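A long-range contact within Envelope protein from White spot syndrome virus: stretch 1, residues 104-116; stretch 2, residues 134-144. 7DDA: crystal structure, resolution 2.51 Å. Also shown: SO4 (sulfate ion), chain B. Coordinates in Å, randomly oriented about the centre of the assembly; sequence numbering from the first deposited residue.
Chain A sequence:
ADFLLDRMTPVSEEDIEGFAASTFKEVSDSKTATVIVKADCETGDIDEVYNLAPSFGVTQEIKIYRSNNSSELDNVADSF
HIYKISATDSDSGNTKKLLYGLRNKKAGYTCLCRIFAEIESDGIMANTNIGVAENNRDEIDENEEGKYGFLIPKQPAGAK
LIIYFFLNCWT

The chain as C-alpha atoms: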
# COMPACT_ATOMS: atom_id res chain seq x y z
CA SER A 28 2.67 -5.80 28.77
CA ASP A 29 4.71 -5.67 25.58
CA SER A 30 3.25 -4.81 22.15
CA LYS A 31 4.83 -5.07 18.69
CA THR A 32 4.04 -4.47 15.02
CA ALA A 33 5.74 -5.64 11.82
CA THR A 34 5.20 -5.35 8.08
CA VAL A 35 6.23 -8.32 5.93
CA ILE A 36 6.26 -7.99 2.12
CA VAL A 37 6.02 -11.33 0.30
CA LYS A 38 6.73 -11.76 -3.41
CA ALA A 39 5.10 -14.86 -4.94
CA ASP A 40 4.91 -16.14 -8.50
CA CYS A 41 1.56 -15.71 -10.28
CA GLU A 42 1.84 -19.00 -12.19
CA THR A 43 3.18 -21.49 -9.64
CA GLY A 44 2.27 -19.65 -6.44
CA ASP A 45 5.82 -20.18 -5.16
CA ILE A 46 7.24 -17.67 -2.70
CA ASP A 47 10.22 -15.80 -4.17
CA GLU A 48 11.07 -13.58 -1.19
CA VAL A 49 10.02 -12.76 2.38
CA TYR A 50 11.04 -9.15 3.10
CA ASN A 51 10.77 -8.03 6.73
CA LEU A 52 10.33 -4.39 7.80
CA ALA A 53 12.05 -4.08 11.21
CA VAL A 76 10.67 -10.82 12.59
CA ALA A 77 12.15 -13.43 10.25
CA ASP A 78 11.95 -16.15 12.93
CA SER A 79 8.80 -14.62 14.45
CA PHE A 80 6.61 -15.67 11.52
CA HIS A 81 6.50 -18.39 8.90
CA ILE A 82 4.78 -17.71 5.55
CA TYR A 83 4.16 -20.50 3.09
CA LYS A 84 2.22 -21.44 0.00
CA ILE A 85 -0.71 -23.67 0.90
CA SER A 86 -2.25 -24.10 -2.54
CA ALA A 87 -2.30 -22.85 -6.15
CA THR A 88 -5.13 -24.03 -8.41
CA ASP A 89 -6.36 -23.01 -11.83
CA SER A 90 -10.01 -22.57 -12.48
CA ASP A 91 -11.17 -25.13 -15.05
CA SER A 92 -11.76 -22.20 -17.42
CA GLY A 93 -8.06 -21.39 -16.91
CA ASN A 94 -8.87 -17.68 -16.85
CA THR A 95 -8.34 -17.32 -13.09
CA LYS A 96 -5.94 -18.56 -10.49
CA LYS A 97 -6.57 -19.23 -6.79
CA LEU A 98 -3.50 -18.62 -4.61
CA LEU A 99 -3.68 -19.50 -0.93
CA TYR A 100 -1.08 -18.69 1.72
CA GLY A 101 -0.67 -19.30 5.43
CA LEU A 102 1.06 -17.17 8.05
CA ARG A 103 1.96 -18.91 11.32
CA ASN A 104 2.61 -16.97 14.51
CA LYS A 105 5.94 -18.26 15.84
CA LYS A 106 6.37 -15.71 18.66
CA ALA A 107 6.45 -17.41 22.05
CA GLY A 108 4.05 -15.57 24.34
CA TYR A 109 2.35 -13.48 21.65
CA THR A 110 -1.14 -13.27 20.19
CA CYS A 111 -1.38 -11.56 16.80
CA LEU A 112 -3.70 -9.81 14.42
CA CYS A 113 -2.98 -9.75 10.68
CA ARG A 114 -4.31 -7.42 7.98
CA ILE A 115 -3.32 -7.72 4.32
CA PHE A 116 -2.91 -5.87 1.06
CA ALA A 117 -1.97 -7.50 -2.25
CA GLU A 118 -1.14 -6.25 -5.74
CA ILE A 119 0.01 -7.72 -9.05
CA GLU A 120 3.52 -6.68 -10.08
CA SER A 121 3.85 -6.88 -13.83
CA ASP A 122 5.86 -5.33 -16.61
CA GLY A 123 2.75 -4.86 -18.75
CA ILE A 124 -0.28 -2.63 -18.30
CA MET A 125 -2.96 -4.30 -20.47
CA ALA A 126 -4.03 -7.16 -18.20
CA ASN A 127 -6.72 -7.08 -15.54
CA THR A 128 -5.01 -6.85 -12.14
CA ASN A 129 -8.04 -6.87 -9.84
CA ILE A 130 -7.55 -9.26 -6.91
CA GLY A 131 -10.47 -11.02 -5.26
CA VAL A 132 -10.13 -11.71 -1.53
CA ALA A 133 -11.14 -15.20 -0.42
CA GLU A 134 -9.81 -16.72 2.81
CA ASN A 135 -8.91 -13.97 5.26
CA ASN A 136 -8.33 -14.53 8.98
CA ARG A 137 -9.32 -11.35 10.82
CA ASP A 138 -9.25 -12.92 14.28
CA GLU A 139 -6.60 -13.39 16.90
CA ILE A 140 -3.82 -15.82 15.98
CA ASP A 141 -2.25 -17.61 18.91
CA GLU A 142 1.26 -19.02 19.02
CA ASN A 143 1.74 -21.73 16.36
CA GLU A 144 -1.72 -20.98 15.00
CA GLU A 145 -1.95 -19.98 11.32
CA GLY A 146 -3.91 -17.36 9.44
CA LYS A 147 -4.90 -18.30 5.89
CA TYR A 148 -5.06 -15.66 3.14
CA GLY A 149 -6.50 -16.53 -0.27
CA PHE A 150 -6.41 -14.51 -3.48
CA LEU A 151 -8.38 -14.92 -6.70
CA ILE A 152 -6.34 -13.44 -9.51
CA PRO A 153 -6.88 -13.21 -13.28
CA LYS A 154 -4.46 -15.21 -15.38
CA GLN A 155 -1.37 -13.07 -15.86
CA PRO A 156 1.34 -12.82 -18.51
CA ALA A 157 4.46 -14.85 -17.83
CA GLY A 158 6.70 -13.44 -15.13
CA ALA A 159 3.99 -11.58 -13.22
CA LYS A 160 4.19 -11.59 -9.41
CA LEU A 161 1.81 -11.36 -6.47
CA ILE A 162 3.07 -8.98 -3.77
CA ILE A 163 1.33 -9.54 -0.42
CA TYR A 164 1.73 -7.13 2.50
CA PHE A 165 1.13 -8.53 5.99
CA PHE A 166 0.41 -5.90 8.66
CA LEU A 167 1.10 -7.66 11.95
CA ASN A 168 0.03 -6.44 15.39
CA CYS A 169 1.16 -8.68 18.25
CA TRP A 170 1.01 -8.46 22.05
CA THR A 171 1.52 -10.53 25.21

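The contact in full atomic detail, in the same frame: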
# COMPACT_ATOMS: atom_id res chain seq x y z
N ASN A 104 2.00 -17.68 13.40
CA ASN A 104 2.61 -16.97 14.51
C ASN A 104 3.62 -17.89 15.20
O ASN A 104 3.26 -18.97 15.69
CB ASN A 104 1.52 -16.51 15.48
CG ASN A 104 2.06 -15.80 16.73
OD1 ASN A 104 3.28 -15.58 16.88
ND2 ASN A 104 1.15 -15.43 17.62
N LYS A 105 4.89 -17.50 15.20
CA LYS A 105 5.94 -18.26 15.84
C LYS A 105 6.54 -17.54 17.05
O LYS A 105 7.62 -17.89 17.50
CB LYS A 105 7.05 -18.59 14.84
CG LYS A 105 6.56 -19.38 13.66
CD LYS A 105 6.27 -20.79 14.09
CE LYS A 105 7.36 -21.69 13.61
NZ LYS A 105 7.17 -23.07 14.11
N LYS A 106 5.85 -16.52 17.57
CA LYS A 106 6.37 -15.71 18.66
C LYS A 106 5.89 -16.29 19.99
O LYS A 106 4.70 -16.19 20.33
CB LYS A 106 5.91 -14.26 18.53
CG LYS A 106 6.75 -13.43 17.63
CD LYS A 106 6.33 -11.99 17.72
CE LYS A 106 7.01 -11.31 18.88
NZ LYS A 106 8.48 -11.52 18.82
N ALA A 107 6.82 -16.87 20.74
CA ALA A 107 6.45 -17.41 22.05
C ALA A 107 5.90 -16.29 22.93
O ALA A 107 6.51 -15.23 23.06
CB ALA A 107 7.66 -18.07 22.70
N GLY A 108 4.71 -16.53 23.49
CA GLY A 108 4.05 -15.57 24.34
C GLY A 108 3.02 -14.69 23.65
O GLY A 108 2.13 -14.17 24.33
N TYR A 109 3.10 -14.53 22.33
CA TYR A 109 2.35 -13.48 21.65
C TYR A 109 1.08 -13.99 20.98
O TYR A 109 1.04 -15.10 20.45
CB TYR A 109 3.22 -12.78 20.62
CG TYR A 109 4.23 -11.82 21.22
CD1 TYR A 109 5.43 -12.28 21.75
CD2 TYR A 109 3.97 -10.45 21.26
CE1 TYR A 109 6.35 -11.40 22.29
CE2 TYR A 109 4.89 -9.56 21.79
CZ TYR A 109 6.07 -10.04 22.31
OH TYR A 109 6.97 -9.15 22.84
N THR A 110 0.05 -13.15 21.02
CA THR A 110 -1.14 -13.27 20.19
C THR A 110 -1.05 -12.19 19.12
O THR A 110 -0.51 -11.11 19.37
CB THR A 110 -2.40 -13.09 21.05
OG1 THR A 110 -2.37 -14.04 22.12
CG2 THR A 110 -3.67 -13.30 20.22
N CYS A 111 -1.55 -12.49 17.91
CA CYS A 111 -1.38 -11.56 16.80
C CYS A 111 -2.67 -11.33 16.04
O CYS A 111 -3.54 -12.20 15.96
CB CYS A 111 -0.31 -12.04 15.82
SG CYS A 111 1.36 -12.13 16.48
N LEU A 112 -2.77 -10.13 15.49
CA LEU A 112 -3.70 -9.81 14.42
C LEU A 112 -2.92 -9.61 13.12
O LEU A 112 -1.74 -9.22 13.13
CB LEU A 112 -4.52 -8.57 14.76
CG LEU A 112 -5.59 -8.72 15.84
CD1 LEU A 112 -6.18 -7.36 16.12
CD2 LEU A 112 -6.70 -9.70 15.43
N CYS A 113 -3.58 -9.89 12.00
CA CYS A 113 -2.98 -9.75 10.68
C CYS A 113 -3.97 -9.10 9.73
O CYS A 113 -5.09 -9.59 9.57
CB CYS A 113 -2.55 -11.12 10.13
SG CYS A 113 -1.48 -11.03 8.68
N ARG A 114 -3.56 -8.00 9.09
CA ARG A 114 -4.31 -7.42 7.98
C ARG A 114 -3.43 -7.42 6.74
O ARG A 114 -2.20 -7.35 6.85
CB ARG A 114 -4.78 -6.00 8.31
CG ARG A 114 -5.69 -5.90 9.52
CD ARG A 114 -7.02 -6.54 9.22
NE ARG A 114 -7.88 -6.61 10.41
CZ ARG A 114 -7.81 -7.56 11.34
NH1 ARG A 114 -6.88 -8.52 11.25
NH2 ARG A 114 -8.65 -7.55 12.37
N ILE A 115 -4.06 -7.49 5.56
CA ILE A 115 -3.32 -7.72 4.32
C ILE A 115 -3.68 -6.72 3.24
O ILE A 115 -4.77 -6.14 3.19
CB ILE A 115 -3.53 -9.14 3.75
CG1 ILE A 115 -4.96 -9.25 3.26
CG2 ILE A 115 -3.13 -10.23 4.76
CD1 ILE A 115 -5.24 -10.48 2.51
N PHE A 116 -2.73 -6.55 2.33
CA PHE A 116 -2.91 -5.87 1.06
C PHE A 116 -2.11 -6.65 0.02
O PHE A 116 -1.02 -7.15 0.31
CB PHE A 116 -2.43 -4.41 1.16
CG PHE A 116 -2.39 -3.71 -0.17
CD1 PHE A 116 -3.56 -3.49 -0.89
CD2 PHE A 116 -1.18 -3.34 -0.74
CE1 PHE A 116 -3.52 -2.87 -2.13
CE2 PHE A 116 -1.14 -2.72 -1.98
CZ PHE A 116 -2.32 -2.48 -2.67
N GLU A 134 -10.18 -16.50 1.41
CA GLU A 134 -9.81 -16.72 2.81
C GLU A 134 -9.11 -15.49 3.38
O GLU A 134 -8.21 -14.92 2.75
CB GLU A 134 -8.89 -17.93 2.94
CG GLU A 134 -9.54 -19.27 2.68
CD GLU A 134 -9.50 -19.68 1.22
OE1 GLU A 134 -9.33 -18.80 0.34
OE2 GLU A 134 -9.62 -20.89 0.95
N ASN A 135 -9.52 -15.10 4.58
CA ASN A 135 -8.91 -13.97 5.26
C ASN A 135 -9.18 -14.11 6.75
O ASN A 135 -10.31 -13.90 7.18
CB ASN A 135 -9.47 -12.66 4.73
CG ASN A 135 -8.69 -11.47 5.19
OD1 ASN A 135 -8.14 -11.46 6.29
ND2 ASN A 135 -8.63 -10.44 4.35
N ASN A 136 -8.15 -14.40 7.54
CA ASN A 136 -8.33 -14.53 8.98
C ASN A 136 -8.19 -13.16 9.65
O ASN A 136 -7.08 -12.61 9.75
CB ASN A 136 -7.32 -15.53 9.54
CG ASN A 136 -7.55 -15.81 11.02
OD1 ASN A 136 -8.28 -15.09 11.69
ND2 ASN A 136 -6.95 -16.89 11.51
N ARG A 137 -9.30 -12.63 10.13
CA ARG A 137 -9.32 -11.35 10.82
C ARG A 137 -9.22 -11.48 12.33
O ARG A 137 -9.20 -10.46 13.03
CB ARG A 137 -10.61 -10.59 10.46
CG ARG A 137 -10.64 -10.22 9.02
CD ARG A 137 -12.03 -10.05 8.48
NE ARG A 137 -11.98 -9.59 7.09
CZ ARG A 137 -11.46 -8.43 6.68
NH1 ARG A 137 -10.98 -7.54 7.55
NH2 ARG A 137 -11.45 -8.16 5.39
N ASP A 138 -9.16 -12.70 12.85
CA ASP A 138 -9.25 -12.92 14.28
C ASP A 138 -7.87 -12.96 14.91
O ASP A 138 -6.84 -12.78 14.25
CB ASP A 138 -10.00 -14.22 14.58
CG ASP A 138 -11.32 -14.28 13.87
OD1 ASP A 138 -12.08 -13.28 13.95
OD2 ASP A 138 -11.59 -15.32 13.23
N GLU A 139 -7.85 -13.19 16.21
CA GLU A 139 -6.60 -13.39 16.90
C GLU A 139 -5.94 -14.68 16.42
O GLU A 139 -6.60 -15.62 16.00
CB GLU A 139 -6.85 -13.43 18.41
CG GLU A 139 -7.38 -12.12 18.93
CD GLU A 139 -7.40 -12.06 20.44
OE1 GLU A 139 -7.92 -11.07 20.99
OE2 GLU A 139 -6.88 -13.02 21.06
N ILE A 140 -4.61 -14.69 16.45
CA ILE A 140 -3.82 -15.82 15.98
C ILE A 140 -2.84 -16.14 17.08
O ILE A 140 -1.89 -15.39 17.31
CB ILE A 140 -3.09 -15.53 14.66
CG1 ILE A 140 -4.07 -15.23 13.52
CG2 ILE A 140 -2.23 -16.72 14.25
CD1 ILE A 140 -3.39 -14.66 12.27
N ASP A 141 -3.08 -17.24 17.78
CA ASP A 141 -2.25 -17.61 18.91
C ASP A 141 -0.91 -18.16 18.43
O ASP A 141 -0.66 -18.29 17.24
CB ASP A 141 -2.97 -18.63 19.78
CG ASP A 141 -4.15 -18.04 20.47
OD1 ASP A 141 -4.02 -16.88 20.93
OD2 ASP A 141 -5.20 -18.71 20.54
N GLU A 142 -0.04 -18.47 19.38
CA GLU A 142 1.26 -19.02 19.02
C GLU A 142 1.09 -20.38 18.35
O GLU A 142 0.33 -21.22 18.83
CB GLU A 142 2.16 -19.13 20.24
CG GLU A 142 3.56 -19.56 19.90
CD GLU A 142 4.37 -19.96 21.12
OE1 GLU A 142 3.91 -19.69 22.26
OE2 GLU A 142 5.46 -20.55 20.93
N ASN A 143 1.77 -20.56 17.23
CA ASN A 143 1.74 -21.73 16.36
C ASN A 143 0.39 -21.91 15.66
O ASN A 143 0.20 -22.90 14.94
CB ASN A 143 2.13 -23.01 17.10
CG ASN A 143 3.62 -23.05 17.37
OD1 ASN A 143 4.43 -22.79 16.47
ND2 ASN A 143 3.99 -23.33 18.62
N GLU A 144 -0.54 -20.98 15.83
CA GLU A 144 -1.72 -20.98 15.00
C GLU A 144 -1.44 -20.22 13.69
O GLU A 144 -0.57 -19.35 13.63
CB GLU A 144 -2.88 -20.35 15.76
CG GLU A 144 -4.14 -20.33 14.96
CD GLU A 144 -5.27 -19.68 15.71
OE1 GLU A 144 -5.02 -19.24 16.87
OE2 GLU A 144 -6.38 -19.61 15.13
S SO4 B . -7.58 -19.12 8.92
O1 SO4 B . -8.89 -18.82 9.52
O2 SO4 B . -6.54 -18.63 9.78
O3 SO4 B . -7.55 -18.39 7.66
O4 SO4 B . -7.47 -20.53 8.68
O HOH W 1 -7.06 -9.76 7.89
O HOH W 2 -6.08 -11.28 12.08
O HOH W 3 -6.98 -7.87 5.63

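When two segments run side by side without forming a regular sheet, side chains and waters must satisfy the backbone groups that strand pairing leaves over, and this envelope protein contact illustrates the principle. Direct antiparallel pairing is confined to one bridge: Cys111 N donates to Ile140 O (3.0 Å), and Ile140 N returns a bond to Cys111 O (2.8 Å).

On one flank, Asn104 takes over. Its backbone N donates to Glu144 O (3.1 Å) and its O accepts from Asn143 N (2.7 Å), engaging the type II turn from Asp141 to Glu144. The carboxamide is equally occupied: ND2 of Asn104 reaches Ile140 O (3.1 Å), so that carbonyl accepts twice, and also Tyr109 O (2.9 Å), while OD1 of Asn104 receives Lys106 N (2.8 Å). One side chain thus braces its own loop and ties it to the other stretch. Glu142 OE1 adds a weak bond from Gly108 N (3.5 Å).

Beyond the bridge the chains diverge, and water fills the gap. Water 2 accepts from Cys113 N (2.9 Å) and Arg114 NH1 (3.0 Å); water 1 lies 2.6 Å from both Cys113 O and Asn135 OD1. Arg114 NH2 bonds weakly to Arg137 O (3.0 Å). Apolar contact is modest, with Cys113 CB 4.2 Å from Ile140 CD1.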